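Local atomic coordinates of Polyphosphate:AMP phosphotransferase (PDB entry 3CZP), a protein that transfers phosphate from inorganic polyphosphate to AMP to make ADP, and less efficiently to GMP, using magnesium as cofactor. Residues R484-N487 with D488-A492. Sequence-based numbering, arbitrary orientation.
Sequences RTIN and DAIEA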
ATOM      1  N   ARG A 484     -32.175  -4.410   6.694  1.00 28.26           N
ATOM      2  CA  ARG A 484     -33.109  -3.271   6.712  1.00 28.43           C
ATOM      3  C   ARG A 484     -32.433  -1.952   7.122  1.00 27.72           C
ATOM      4  O   ARG A 484     -32.737  -0.905   6.573  1.00 26.09           O
ATOM      5  CB  ARG A 484     -34.236  -3.530   7.639  1.00 27.67           C
ATOM      6  CG  ARG A 484     -35.395  -2.568   7.498  1.00 29.63           C
ATOM      7  CD  ARG A 484     -36.508  -2.973   8.436  1.00 28.59           C
ATOM      8  NE  ARG A 484     -37.303  -4.107   7.984  1.00 29.75           N
ATOM      9  CZ  ARG A 484     -37.440  -5.280   8.625  1.00 29.33           C
ATOM     10  NH1 ARG A 484     -38.241  -6.207   8.124  1.00 23.73           N
ATOM     11  NH2 ARG A 484     -36.740  -5.556   9.732  1.00 30.25           N
ATOM     12  N   THR A 485     -31.529  -2.031   8.095  1.00 28.11           N
ATOM     13  CA  THR A 485     -30.789  -0.874   8.558  1.00 28.00           C
ATOM     14  C   THR A 485     -29.888  -0.278   7.490  1.00 29.41           C
ATOM     15  O   THR A 485     -29.838   0.962   7.301  1.00 30.89           O
ATOM     16  CB  THR A 485     -29.917  -1.192   9.773  1.00 28.77           C
ATOM     17  OG1 THR A 485     -30.714  -1.728  10.836  1.00 22.96           O
ATOM     18  CG2 THR A 485     -29.197   0.098  10.256  1.00 26.61           C
ATOM     19  N   ILE A 486     -29.117  -1.127   6.843  1.00 29.37           N
ATOM     20  CA  ILE A 486     -28.319  -0.692   5.716  1.00 30.33           C
ATOM     21  C   ILE A 486     -29.192   0.068   4.720  1.00 30.64           C
ATOM     22  O   ILE A 486     -28.889   1.193   4.384  1.00 32.26           O
ATOM     23  CB  ILE A 486     -27.567  -1.862   5.053  1.00 30.29           C
ATOM     24  CG1 ILE A 486     -26.477  -2.382   6.013  1.00 29.29           C
ATOM     25  CG2 ILE A 486     -26.884  -1.457   3.753  1.00 29.17           C
ATOM     26  CD1 ILE A 486     -25.897  -3.675   5.535  1.00 29.86           C
ATOM     27  N   ASN A 487     -30.283  -0.554   4.288  1.00 31.12           N
ATOM     28  CA  ASN A 487     -31.209   0.021   3.342  1.00 30.77           C
ATOM     29  C   ASN A 487     -31.821   1.328   3.831  1.00 30.76           C
ATOM     30  O   ASN A 487     -31.909   2.282   3.056  1.00 29.48           O
ATOM     31  CB  ASN A 487     -32.359  -0.978   3.042  1.00 30.04           C
ATOM     32  CG  ASN A 487     -31.889  -2.243   2.266  1.00 30.17           C
ATOM     33  OD1 ASN A 487     -30.851  -2.229   1.611  1.00 25.83           O
ATOM     34  ND2 ASN A 487     -32.685  -3.322   2.327  1.00 25.01           N
ATOM     35  N   ASP A 488     -32.283   1.364   5.093  1.00 31.25           N
ATOM     36  CA  ASP A 488     -32.807   2.641   5.673  1.00 31.20           C
ATOM     37  C   ASP A 488     -31.718   3.749   5.599  1.00 31.34           C
ATOM     38  O   ASP A 488     -32.020   4.906   5.305  1.00 30.44           O
ATOM     39  CB  ASP A 488     -33.218   2.495   7.153  1.00 30.48           C
ATOM     40  CG  ASP A 488     -34.448   1.658   7.359  1.00 31.04           C
ATOM     41  OD1 ASP A 488     -35.168   1.360   6.377  1.00 25.47           O
ATOM     42  OD2 ASP A 488     -34.699   1.305   8.546  1.00 31.03           O
ATOM     43  N   ALA A 489     -30.465   3.389   5.899  1.00 31.88           N
ATOM     44  CA  ALA A 489     -29.355   4.360   5.899  1.00 31.76           C
ATOM     45  C   ALA A 489     -29.036   4.932   4.498  1.00 31.65           C
ATOM     46  O   ALA A 489     -28.810   6.124   4.347  1.00 32.73           O
ATOM     47  CB  ALA A 489     -28.086   3.777   6.573  1.00 30.79           C
ATOM     48  N   ILE A 490     -29.022   4.087   3.478  1.00 31.98           N
ATOM     49  CA  ILE A 490     -28.842   4.544   2.074  1.00 31.85           C
ATOM     50  C   ILE A 490     -30.019   5.423   1.621  1.00 31.21           C
ATOM     51  O   ILE A 490     -29.814   6.500   1.087  1.00 31.76           O
ATOM     52  CB  ILE A 490     -28.690   3.366   1.086  1.00 30.57           C
ATOM     53  CG1 ILE A 490     -27.461   2.495   1.419  1.00 32.69           C
ATOM     54  CG2 ILE A 490     -28.574   3.881  -0.340  1.00 31.86           C
ATOM     55  CD1 ILE A 490     -27.403   1.128   0.651  1.00 31.68           C
ATOM     56  N   GLU A 491     -31.261   4.983   1.823  1.00 31.78           N
ATOM     57  CA  GLU A 491     -32.395   5.838   1.480  1.00 32.45           C
ATOM     58  C   GLU A 491     -32.323   7.220   2.159  1.00 31.84           C
ATOM     59  O   GLU A 491     -32.624   8.237   1.534  1.00 31.10           O
ATOM     60  CB  GLU A 491     -33.712   5.130   1.820  1.00 32.77           C
ATOM     61  CG  GLU A 491     -33.955   3.863   0.951  1.00 35.45           C
ATOM     62  CD  GLU A 491     -35.344   3.265   1.146  1.00 34.61           C
ATOM     63  OE1 GLU A 491     -36.146   3.873   1.907  1.00 38.64           O
ATOM     64  OE2 GLU A 491     -35.620   2.198   0.534  1.00 39.77           O
ATOM     65  N   ALA A 492     -31.937   7.230   3.441  1.00 31.02           N
ATOM     66  CA  ALA A 492     -31.830   8.447   4.206  1.00 31.56           C
ATOM     67  C   ALA A 492     -30.852   9.439   3.601  1.00 31.65           C
ATOM     68  O   ALA A 492     -31.153  10.657   3.517  1.00 31.68           O
ATOM     69  CB  ALA A 492     -31.426   8.146   5.642  1.00 31.45           C
TER
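R484 and D488 sit one turn apart on the same helix and leave it alongside each other in the same direction, yet they do not pair. R484 CG lies 4.1 Å from D488 OD2, while R484 NE is 6.0 Å from that oxygen, and the guanidinium and carboxylate planes are turned 38° apart. The arginine chain leaves with CG anti to the backbone N (chi1 -167°), runs straight through chi2 and then bends at chi3, which carries its head to Q279, where NH1 hydrogen-bonds OE1. D488 instead folds its carboxylate back beside its own N, which sets CG just beyond the carbonyl oxygen of R484, 3.2 Å from R484 O; its OD1 makes a salt bridge with R286. The two opposite charges may attract weakly at this distance, but each has its main partner on helix 273-292.

On another side of the helix I486 and I490 repeat the same i to i+4 spacing in apolar form. Their side chains lie alongside each other, I486 CG2 meeting I490 CD1 at 4.1 Å. E491 stands one turn beyond N487 and sets its CG against the outer end of that residue's carbonyl, 3.3 Å from N487 O, before extending to share R286 with D488. Four regular alpha-helical bonds hold the two turns together, from D488 N to R484 O at 2.7 Å through to E491 N to N487 O at 3.0 Å.

All this belongs to helix 475-496 in the second PPK2 domain, whose parallel sheet has the 2-3-1-4-5 strand order of a P-loop kinase fold. I486 packs on F409 and L301, and T485 and A489 on V407, seating the helix against strands 404-412 and 300-307. N487, I490 and E491 touch helix 273-292, which also supplies Q279, R286 and E283, the hydrogen-bond partner of N487 ND2.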